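Local coordinates for ABC transporter periplasmic peptide-binding protein (Pseudoalteromonas, PDB 4QFL) that binds dipeptides such as Ala-Phe in the periplasm, probably handing them to an ABC transporter for uptake into the cell, at residues D373-M379 with N406-Y412; Y294-N298 with R310-V314; S336-P340 with F443-L448; R286-N291 with H505-F509. One frame throughout, in Å; residues are numbered along the deposited sequence.

Contact 1: residues D373-M379 with N406-Y412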
# COMPACT_ATOMS: atom_id res chain seq x y z
N ASP A 373 20.55 -20.14 14.13
CA ASP A 373 20.48 -18.69 14.11
C ASP A 373 19.56 -18.21 12.98
O ASP A 373 19.46 -18.85 11.94
CB ASP A 373 21.87 -18.09 13.90
CG ASP A 373 22.76 -18.23 15.12
OD1 ASP A 373 22.39 -18.98 16.05
OD2 ASP A 373 23.83 -17.59 15.14
N MET A 374 18.90 -17.08 13.18
CA MET A 374 18.14 -16.47 12.10
C MET A 374 18.04 -14.97 12.31
O MET A 374 18.22 -14.47 13.42
CB MET A 374 16.74 -17.06 12.02
CG MET A 374 15.86 -16.75 13.23
SD MET A 374 14.22 -17.46 13.04
CE MET A 374 13.66 -16.62 11.55
N SER A 375 17.74 -14.26 11.22
CA SER A 375 17.43 -12.85 11.31
C SER A 375 15.92 -12.65 11.28
O SER A 375 15.17 -13.45 10.70
CB SER A 375 18.12 -12.04 10.20
OG SER A 375 17.72 -12.45 8.89
N ILE A 376 15.48 -11.61 11.98
CA ILE A 376 14.15 -11.08 11.81
C ILE A 376 14.33 -9.63 11.42
O ILE A 376 14.88 -8.84 12.18
CB ILE A 376 13.33 -11.14 13.08
CG1 ILE A 376 13.07 -12.59 13.48
CG2 ILE A 376 12.01 -10.38 12.90
CD1 ILE A 376 12.21 -12.72 14.72
N TRP A 377 13.89 -9.29 10.23
CA TRP A 377 13.94 -7.93 9.77
C TRP A 377 12.75 -7.15 10.31
O TRP A 377 11.62 -7.60 10.22
CB TRP A 377 13.98 -7.92 8.26
CG TRP A 377 15.33 -8.30 7.74
CD1 TRP A 377 16.05 -9.41 8.05
CD2 TRP A 377 16.11 -7.56 6.80
NE1 TRP A 377 17.25 -9.40 7.37
CE2 TRP A 377 17.31 -8.27 6.60
CE3 TRP A 377 15.91 -6.36 6.11
CZ2 TRP A 377 18.29 -7.83 5.74
CZ3 TRP A 377 16.89 -5.92 5.27
CH2 TRP A 377 18.07 -6.65 5.08
N ALA A 378 13.03 -5.97 10.88
CA ALA A 378 12.01 -5.15 11.54
C ALA A 378 11.91 -3.76 10.93
O ALA A 378 12.92 -3.07 10.78
CB ALA A 378 12.30 -5.04 13.03
N MET A 379 10.68 -3.35 10.59
CA MET A 379 10.41 -2.02 10.04
C MET A 379 10.83 -0.92 11.01
O MET A 379 10.64 -1.05 12.23
CB MET A 379 8.92 -1.89 9.69
CG MET A 379 8.44 -2.98 8.76
SD MET A 379 6.67 -2.95 8.42
CE MET A 379 6.05 -3.64 9.95
N ASN A 406 18.38 -18.41 17.92
CA ASN A 406 19.14 -17.20 18.19
C ASN A 406 18.83 -16.15 17.15
O ASN A 406 19.35 -16.19 16.03
CB ASN A 406 20.65 -17.53 18.23
CG ASN A 406 21.54 -16.30 18.24
OD1 ASN A 406 21.28 -15.31 18.93
ND2 ASN A 406 22.62 -16.35 17.45
N VAL A 407 17.95 -15.22 17.51
CA VAL A 407 17.52 -14.19 16.58
C VAL A 407 18.44 -12.97 16.62
O VAL A 407 18.77 -12.46 17.69
CB VAL A 407 16.08 -13.72 16.87
CG1 VAL A 407 15.73 -12.54 16.00
CG2 VAL A 407 15.10 -14.85 16.67
N ASN A 408 18.84 -12.50 15.45
CA ASN A 408 19.44 -11.19 15.35
C ASN A 408 18.46 -10.29 14.61
O ASN A 408 17.81 -10.72 13.66
CB ASN A 408 20.78 -11.26 14.64
CG ASN A 408 20.63 -11.59 13.17
OD1 ASN A 408 20.19 -12.67 12.81
ND2 ASN A 408 21.02 -10.65 12.32
N ILE A 409 18.34 -9.04 15.04
CA ILE A 409 17.35 -8.13 14.47
C ILE A 409 17.99 -7.17 13.48
O ILE A 409 18.96 -6.50 13.80
CB ILE A 409 16.63 -7.35 15.59
CG1 ILE A 409 15.91 -8.33 16.53
CG2 ILE A 409 15.65 -6.34 14.99
CD1 ILE A 409 15.14 -7.66 17.65
N VAL A 410 17.45 -7.11 12.27
CA VAL A 410 17.98 -6.22 11.25
C VAL A 410 17.02 -5.08 10.94
O VAL A 410 15.82 -5.28 10.79
CB VAL A 410 18.26 -6.96 9.95
CG1 VAL A 410 18.66 -5.99 8.87
CG2 VAL A 410 19.36 -8.00 10.16
N GLU A 411 17.55 -3.87 10.85
CA GLU A 411 16.70 -2.71 10.62
C GLU A 411 17.42 -1.65 9.79
O GLU A 411 18.59 -1.36 10.04
CB GLU A 411 16.25 -2.15 11.97
CG GLU A 411 15.09 -1.16 11.92
CD GLU A 411 14.71 -0.65 13.29
OE1 GLU A 411 15.48 -0.90 14.25
OE2 GLU A 411 13.64 -0.01 13.42
N TYR A 412 16.73 -1.09 8.81
CA TYR A 412 17.29 -0.02 7.99
C TYR A 412 16.21 1.02 7.71
O TYR A 412 15.03 0.76 7.91
CB TYR A 412 17.82 -0.55 6.65
CG TYR A 412 18.90 -1.61 6.74
CD1 TYR A 412 20.23 -1.27 6.89
CD2 TYR A 412 18.58 -2.96 6.66
CE1 TYR A 412 21.22 -2.24 6.98
CE2 TYR A 412 19.56 -3.93 6.74
CZ TYR A 412 20.88 -3.57 6.90
OH TYR A 412 21.85 -4.55 6.98
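Two neighbouring parallel strands pair here, residues 373-378 and 406-410, at a place about 23 Å from the centre of the chain. Five backbone hydrogen bonds hold them in register, the 373-379 segment reaching across at every second residue: Met-374 N to Asn-406 O (3.0 Å), Asn-408 N to Met-374 O (2.9 Å), Ile-376 N to Asn-408 O (3.0 Å), Val-410 N to Ile-376 O (3.1 Å) and Ala-378 N to Val-410 O (2.9 Å). Side chains alternate between the two faces. Met-374, Ile-376, Val-407 and Ile-409 share one, where Ile-376 CG1 meets Val-407 CG1 at 3.7 Å; helix 389-401 packs on this face through Leu-400 and Ala-393. On the other, Val-410 CG1 sits 3.5 Å from the centroid of the six-membered ring of Trp-377, a CH-pi contact over the ring face, and Tyr-412 CE2 approaches Trp-377 CH2 to 3.5 Å at an oblique angle. Past the paired residues, Glu-411 turns its carboxylate to a salt bridge with Arg-390. Strand 373-378, helix 389-401 and strand 406-410 thus make a classic beta-alpha-beta unit, its helix crossing over one face of the sheet between two parallel strands.

Contact 2: residues Y294-N298 with R310-V314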
# COMPACT_ATOMS: atom_id res chain seq x y z
N TYR A 294 2.09 -9.38 9.42
CA TYR A 294 2.54 -10.78 9.39
C TYR A 294 4.05 -10.94 9.61
O TYR A 294 4.83 -9.98 9.55
CB TYR A 294 2.15 -11.45 8.06
CG TYR A 294 2.65 -10.68 6.86
CD1 TYR A 294 4.01 -10.58 6.59
CD2 TYR A 294 1.78 -10.03 6.00
CE1 TYR A 294 4.49 -9.86 5.51
CE2 TYR A 294 2.24 -9.30 4.92
CZ TYR A 294 3.60 -9.22 4.69
OH TYR A 294 4.06 -8.51 3.62
N TRP A 295 4.46 -12.17 9.89
CA TRP A 295 5.87 -12.55 9.91
C TRP A 295 6.13 -13.39 8.66
O TRP A 295 5.67 -14.54 8.56
CB TRP A 295 6.15 -13.38 11.16
CG TRP A 295 7.59 -13.70 11.45
CD1 TRP A 295 8.69 -13.01 11.05
CD2 TRP A 295 8.07 -14.79 12.25
NE1 TRP A 295 9.83 -13.61 11.54
CE2 TRP A 295 9.47 -14.71 12.28
CE3 TRP A 295 7.44 -15.83 12.93
CZ2 TRP A 295 10.26 -15.62 12.97
CZ3 TRP A 295 8.22 -16.74 13.62
CH2 TRP A 295 9.62 -16.63 13.63
N ALA A 296 6.85 -12.82 7.71
CA ALA A 296 7.11 -13.53 6.46
C ALA A 296 8.44 -14.26 6.52
O ALA A 296 9.43 -13.71 6.97
CB ALA A 296 7.10 -12.56 5.29
N PHE A 297 8.45 -15.51 6.05
CA PHE A 297 9.68 -16.28 5.90
C PHE A 297 10.19 -16.26 4.46
O PHE A 297 9.42 -16.33 3.51
CB PHE A 297 9.44 -17.72 6.32
CG PHE A 297 8.98 -17.86 7.73
CD1 PHE A 297 9.87 -17.74 8.78
CD2 PHE A 297 7.65 -18.10 8.01
CE1 PHE A 297 9.45 -17.86 10.08
CE2 PHE A 297 7.22 -18.24 9.31
CZ PHE A 297 8.13 -18.12 10.35
N ASN A 298 11.51 -16.16 4.30
CA ASN A 298 12.13 -16.33 2.99
C ASN A 298 12.12 -17.82 2.65
O ASN A 298 13.06 -18.55 2.98
CB ASN A 298 13.55 -15.78 3.05
CG ASN A 298 14.21 -15.71 1.70
OD1 ASN A 298 15.18 -14.97 1.52
ND2 ASN A 298 13.71 -16.47 0.76
N ARG A 310 9.11 -23.91 9.58
CA ARG A 310 8.24 -22.75 9.64
C ARG A 310 7.18 -22.96 10.71
O ARG A 310 6.90 -22.06 11.50
CB ARG A 310 7.62 -22.45 8.27
CG ARG A 310 8.64 -21.94 7.26
CD ARG A 310 8.02 -21.31 6.02
NE ARG A 310 7.12 -22.21 5.32
CZ ARG A 310 7.49 -23.13 4.42
NH1 ARG A 310 8.76 -23.30 4.12
NH2 ARG A 310 6.57 -23.88 3.83
N GLN A 311 6.62 -24.16 10.74
CA GLN A 311 5.65 -24.53 11.76
C GLN A 311 6.26 -24.48 13.17
O GLN A 311 5.67 -23.93 14.10
CB GLN A 311 5.09 -25.92 11.48
CG GLN A 311 4.46 -26.04 10.11
CD GLN A 311 4.16 -27.47 9.71
OE1 GLN A 311 3.53 -27.71 8.68
NE2 GLN A 311 4.60 -28.43 10.52
N ALA A 312 7.46 -25.03 13.32
CA ALA A 312 8.15 -24.99 14.60
C ALA A 312 8.33 -23.56 15.13
O ALA A 312 8.08 -23.30 16.30
CB ALA A 312 9.49 -25.71 14.51
N LEU A 313 8.75 -22.63 14.28
CA LEU A 313 9.04 -21.27 14.72
C LEU A 313 7.80 -20.50 15.19
O LEU A 313 7.83 -19.77 16.18
CB LEU A 313 9.72 -20.48 13.60
CG LEU A 313 11.16 -20.81 13.19
CD1 LEU A 313 11.45 -20.24 11.82
CD2 LEU A 313 12.16 -20.30 14.21
N VAL A 314 6.71 -20.66 14.45
CA VAL A 314 5.46 -19.98 14.75
C VAL A 314 4.92 -20.33 16.14
O VAL A 314 4.42 -19.46 16.85
CB VAL A 314 4.38 -20.28 13.69
CG1 VAL A 314 3.02 -19.84 14.19
CG2 VAL A 314 4.72 -19.59 12.37
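Phe-297 gives up more surface to this contact than any other residue, and its ring is met by three side chains of the helix. Arg-310 lays the aliphatic part of its side chain against it: CG lies over one face of the ring, and the shortest approach is Phe-297 CD2 to Arg-310 CD at 3.8 Å. Leu-313 CD1 comes within 3.6 Å of Phe-297 CE1, while Val-314 CG2 meets the ring edge at CE2, 4.2 Å away. The guanidinium of Arg-310 is used in other ways, bonding to the carbonyls of Phe-304 and Gln-497, so the methylenes are left to pack on the phenylalanine.

Trp-295, two residues back along the strand and therefore on the same side of it, is the second large contributor. Its CH2 packs 3.9 Å from Leu-313 CB, which places Leu-313 against both aromatic residues. Leu-400 of helix 389-401 touches Trp-295 as well as Leu-313.

The strand and helix segments run roughly antiparallel, at 149°, with axes 10.9 Å apart, a gap bridged by the two big aromatic side chains. All five touching residues are buried, and the side-chain contacts are made by carbon atoms. It is the layered packing of an alpha/beta lobe, where a helix closes over one face of the sheet strand that precedes it in the chain.

Contact 3: residues S336-P340 with F443-L448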
# COMPACT_ATOMS: atom_id res chain seq x y z
N SER A 336 -6.75 -15.28 10.08
CA SER A 336 -6.54 -15.56 8.67
C SER A 336 -5.69 -14.41 8.17
O SER A 336 -5.53 -13.43 8.89
CB SER A 336 -7.87 -15.57 7.92
OG SER A 336 -7.64 -15.57 6.53
N ILE A 337 -5.15 -14.50 6.96
CA ILE A 337 -4.47 -13.33 6.41
C ILE A 337 -5.46 -12.15 6.25
O ILE A 337 -5.09 -10.97 6.40
CB ILE A 337 -3.71 -13.63 5.08
CG1 ILE A 337 -2.82 -12.44 4.70
CG2 ILE A 337 -4.68 -13.97 3.94
CD1 ILE A 337 -1.95 -12.64 3.50
N LEU A 338 -6.72 -12.46 5.99
CA LEU A 338 -7.72 -11.43 5.78
C LEU A 338 -8.25 -10.90 7.10
O LEU A 338 -8.52 -11.69 8.00
CB LEU A 338 -8.90 -11.98 4.96
CG LEU A 338 -8.61 -12.36 3.51
CD1 LEU A 338 -9.88 -12.79 2.76
CD2 LEU A 338 -7.90 -11.22 2.80
N PRO A 339 -8.39 -9.57 7.22
CA PRO A 339 -9.02 -8.98 8.41
C PRO A 339 -10.49 -9.38 8.45
O PRO A 339 -11.05 -9.67 7.39
CB PRO A 339 -8.87 -7.48 8.16
CG PRO A 339 -8.73 -7.33 6.68
CD PRO A 339 -7.99 -8.55 6.23
N PRO A 340 -11.09 -9.42 9.64
CA PRO A 340 -12.47 -9.91 9.79
C PRO A 340 -13.49 -9.04 9.09
O PRO A 340 -14.62 -9.47 8.93
CB PRO A 340 -12.69 -9.89 11.31
CG PRO A 340 -11.71 -8.90 11.82
CD PRO A 340 -10.50 -9.05 10.94
N PHE A 443 -5.44 -8.54 -1.11
CA PHE A 443 -4.63 -9.17 -0.07
C PHE A 443 -3.85 -10.36 -0.61
O PHE A 443 -3.07 -10.97 0.12
CB PHE A 443 -5.50 -9.64 1.10
CG PHE A 443 -5.81 -8.57 2.11
CD1 PHE A 443 -4.89 -8.26 3.10
CD2 PHE A 443 -7.01 -7.88 2.06
CE1 PHE A 443 -5.15 -7.27 4.03
CE2 PHE A 443 -7.28 -6.90 2.99
CZ PHE A 443 -6.35 -6.59 3.97
N PHE A 444 -4.07 -10.70 -1.87
CA PHE A 444 -3.49 -11.92 -2.42
C PHE A 444 -2.59 -11.66 -3.59
O PHE A 444 -1.39 -11.90 -3.53
CB PHE A 444 -4.60 -12.89 -2.81
CG PHE A 444 -5.39 -13.40 -1.64
CD1 PHE A 444 -4.85 -14.35 -0.78
CD2 PHE A 444 -6.66 -12.92 -1.39
CE1 PHE A 444 -5.58 -14.84 0.29
CE2 PHE A 444 -7.40 -13.40 -0.32
CZ PHE A 444 -6.86 -14.35 0.53
N SER A 445 -3.16 -11.14 -4.67
CA SER A 445 -2.38 -10.92 -5.88
C SER A 445 -1.15 -9.99 -5.71
O SER A 445 -0.09 -10.30 -6.23
CB SER A 445 -3.28 -10.49 -7.04
OG SER A 445 -4.00 -11.62 -7.53
N PRO A 446 -1.28 -8.88 -4.96
CA PRO A 446 -0.11 -8.00 -4.82
C PRO A 446 0.91 -8.49 -3.79
O PRO A 446 1.92 -7.81 -3.57
CB PRO A 446 -0.70 -6.67 -4.31
CG PRO A 446 -2.19 -6.80 -4.45
CD PRO A 446 -2.49 -8.27 -4.38
N LEU A 447 0.66 -9.64 -3.17
CA LEU A 447 1.46 -10.05 -2.03
C LEU A 447 2.12 -11.38 -2.24
O LEU A 447 3.34 -11.48 -2.15
CB LEU A 447 0.57 -10.20 -0.80
CG LEU A 447 0.77 -9.20 0.33
CD1 LEU A 447 0.66 -7.79 -0.21
CD2 LEU A 447 -0.24 -9.47 1.42
N LEU A 448 1.30 -12.39 -2.50
CA LEU A 448 1.75 -13.79 -2.52
C LEU A 448 1.79 -14.50 -3.88
O LEU A 448 2.19 -15.66 -3.96
CB LEU A 448 0.91 -14.61 -1.54
CG LEU A 448 1.18 -14.35 -0.06
CD1 LEU A 448 0.22 -15.13 0.81
CD2 LEU A 448 2.61 -14.70 0.29
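Two buried carbonyl oxygens, Ile-337 O and Phe-443 O, have no polar partner in the model: they sit in a contact made almost wholly by apolar side chains, between two pieces of chain with little regular structure. Residues 336-340 form a loop and 443-448 lead into a short, weakly bonded helix. The loop, which follows strand 332-333, is thereby packed on the segment carrying Leu-447, whose side chain is about 5 Å from the bound phenylalanine at the nearest atoms. The loop is shaped by an ST turn, in which Ser-336 OG accepts a hydrogen bond from Leu-338 N at 3.3 Å; the same hydroxyl also bonds to Gln-491.

Within and just after the turn, Ile-337, Leu-338 and Pro-339 supply the loop's side of the contact. Ile-337 reaches into a pocket of apolar side chains, with CG2 3.9 Å from Phe-444 CE1, and CD1 4.2 Å from Leu-447 CD2 and 4.3 Å from Leu-448 CD1. Leu-338 puts CD2 against both aromatic residues, 3.3 Å from Phe-443 CB and 3.8 Å from Phe-444 CE2. Pro-339 lies over the face of the Phe-443 ring, its CD 3.8 Å from the centroid in a CH-pi contact and 3.4 Å from CZ.

Helix 480-497 backs the arrangement, Ile-494 touching Ile-337, Phe-444 and Leu-448. With only van der Waals and CH-pi contacts between the segments, their attachment depends on close fit and the exclusion of water, and on no directional polar bond.

Contact 4: residues R286-N291 with H505-F509. With GOL (glycerol), chain E.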
# COMPACT_ATOMS: atom_id res chain seq x y z
N ARG A 286 -9.38 7.34 15.23
CA ARG A 286 -9.14 5.92 15.43
C ARG A 286 -10.16 5.18 14.60
O ARG A 286 -11.33 5.14 14.95
CB ARG A 286 -9.33 5.61 16.92
CG ARG A 286 -9.33 4.14 17.29
CD ARG A 286 -9.75 3.93 18.74
NE ARG A 286 -9.72 2.52 19.08
CZ ARG A 286 -8.86 1.96 19.92
NH1 ARG A 286 -7.95 2.70 20.55
NH2 ARG A 286 -8.91 0.66 20.14
N GLU A 287 -9.75 4.60 13.48
CA GLU A 287 -10.72 3.98 12.59
C GLU A 287 -10.37 2.54 12.26
O GLU A 287 -9.20 2.16 12.25
CB GLU A 287 -10.82 4.78 11.30
CG GLU A 287 -10.92 6.27 11.50
CD GLU A 287 -11.04 7.03 10.18
OE1 GLU A 287 -11.21 8.28 10.25
OE2 GLU A 287 -10.99 6.41 9.09
N THR A 288 -11.41 1.74 12.00
CA THR A 288 -11.20 0.38 11.53
C THR A 288 -10.63 0.42 10.11
O THR A 288 -10.91 1.35 9.35
CB THR A 288 -12.50 -0.43 11.54
OG1 THR A 288 -12.21 -1.76 11.08
CG2 THR A 288 -13.52 0.18 10.61
N ASN A 289 -9.85 -0.60 9.75
CA ASN A 289 -9.14 -0.56 8.48
C ASN A 289 -8.72 -1.95 8.03
O ASN A 289 -8.37 -2.80 8.84
CB ASN A 289 -7.93 0.39 8.60
CG ASN A 289 -7.05 0.38 7.37
OD1 ASN A 289 -6.19 -0.49 7.22
ND2 ASN A 289 -7.23 1.38 6.51
N LEU A 290 -8.80 -2.19 6.73
CA LEU A 290 -8.41 -3.46 6.15
C LEU A 290 -6.88 -3.54 6.06
O LEU A 290 -6.26 -2.90 5.22
CB LEU A 290 -9.00 -3.59 4.76
CG LEU A 290 -10.51 -3.67 4.60
CD1 LEU A 290 -10.87 -3.40 3.16
CD2 LEU A 290 -11.01 -5.04 5.06
N ASN A 291 -6.28 -4.31 6.94
CA ASN A 291 -4.84 -4.46 6.93
C ASN A 291 -4.44 -5.76 7.58
O ASN A 291 -5.24 -6.37 8.29
CB ASN A 291 -4.16 -3.28 7.64
CG ASN A 291 -4.49 -3.23 9.12
OD1 ASN A 291 -5.42 -2.54 9.54
ND2 ASN A 291 -3.71 -3.94 9.91
N HIS A 505 -4.33 -7.36 13.14
CA HIS A 505 -4.82 -6.27 12.32
C HIS A 505 -4.88 -5.02 13.20
O HIS A 505 -5.49 -5.06 14.27
CB HIS A 505 -6.20 -6.61 11.77
CG HIS A 505 -6.28 -7.97 11.15
ND1 HIS A 505 -6.81 -9.06 11.80
CD2 HIS A 505 -5.88 -8.42 9.93
CE1 HIS A 505 -6.75 -10.12 11.01
NE2 HIS A 505 -6.19 -9.75 9.87
N GLY A 506 -4.26 -3.93 12.75
CA GLY A 506 -4.21 -2.71 13.53
C GLY A 506 -5.38 -1.76 13.30
O GLY A 506 -6.16 -1.91 12.35
N MET A 507 -5.51 -0.78 14.21
CA MET A 507 -6.42 0.35 14.02
C MET A 507 -5.66 1.46 13.30
O MET A 507 -4.44 1.59 13.46
CB MET A 507 -6.94 0.88 15.37
CG MET A 507 -7.88 -0.07 16.10
SD MET A 507 -9.41 -0.27 15.19
CE MET A 507 -9.94 1.42 15.12
N ARG A 508 -6.37 2.23 12.49
CA ARG A 508 -5.76 3.35 11.80
C ARG A 508 -5.85 4.63 12.64
O ARG A 508 -6.94 5.14 12.86
CB ARG A 508 -6.43 3.54 10.44
CG ARG A 508 -5.72 4.50 9.53
CD ARG A 508 -6.36 4.56 8.15
NE ARG A 508 -5.45 5.18 7.20
CZ ARG A 508 -5.60 5.12 5.89
NH1 ARG A 508 -6.64 4.48 5.38
NH2 ARG A 508 -4.72 5.70 5.09
N PHE A 509 -4.72 5.14 13.11
CA PHE A 509 -4.70 6.35 13.94
C PHE A 509 -4.10 7.55 13.20
O PHE A 509 -3.20 7.40 12.37
CB PHE A 509 -3.85 6.16 15.20
CG PHE A 509 -4.42 5.21 16.21
CD1 PHE A 509 -5.36 5.65 17.13
CD2 PHE A 509 -3.99 3.89 16.26
CE1 PHE A 509 -5.87 4.79 18.08
CE2 PHE A 509 -4.50 3.02 17.20
CZ PHE A 509 -5.44 3.47 18.11
C1 GOL E . -9.66 -4.45 11.46
O1 GOL E . -8.72 -4.93 10.52
C2 GOL E . -8.98 -3.56 12.49
O2 GOL E . -8.85 -2.26 11.97
C3 GOL E . -9.83 -3.53 13.76
O3 GOL E . -11.19 -3.27 13.40
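A pair of backbone hydrogen bonds, Glu-287 N to Arg-508 O at 2.9 Å and Arg-508 N to Glu-287 O at 2.8 Å, makes an antiparallel hydrogen-bonded pair where strand 282-287 lies beside strand 500-513 in the large mixed sheet. Arg-286 and Phe-509 follow as the adjacent non-hydrogen-bonded pair, CA to CA 4.7 Å. Beyond Thr-288 the segments part, to close again at Asn-291 and His-505, and a glycerol, probably from the crystallisation liquor, sits in the gap. Its O2 accepts from Asn-289 N (2.9 Å) and donates to Gly-506 O (2.7 Å), so it bridges the segments; its O1 donates to Asn-289 O (2.7 Å), and O3 is hydrogen-bonded to Thr-288 OG1 (3.0 Å). The side chains of Glu-287 and Arg-508 leave the same face of the sheet; the Glu-287 carboxylate accepts from Gly-522 N and the Arg-508 guanidinium donates to Gly-522 O.

Packing lies outside these links. On the opposite face, Arg-286 NH1 touches the edge of the Phe-509 ring, 3.6 Å from CZ, and Met-507 CG lies over a face of that guanidinium. Met-507 reaches across, its CE 3.5 Å from Arg-286 CG and 3.1 Å from Glu-287 O.

In the fold
Contacts 1, 2 and 4 all reach the large mixed sheet. Contacts 1 and 2 share a core: Met-374 SD lies 3.7 Å from Leu-313 CD2 and Met-374 CE 3.8 Å from Trp-295 CZ2. Contacts 3 and 4 also touch, with Pro-339 CA 3.3 Å from His-505 NE2 and Pro-339 CG 3.6 Å from Leu-290 CD2, whereas contacts 1 and 3 remain about 12 Å apart at their nearest atoms. Along the chain, contact 4 encloses the other three. Three of them approach the bound dipeptide: the side chains of Leu-447 and Met-379 lie about 5 and 6 Å from its phenylalanine, and that of Asn-291 about 7 Å from its alanine. Trp-295, in contact 2, is about 13 Å from the phenylalanine.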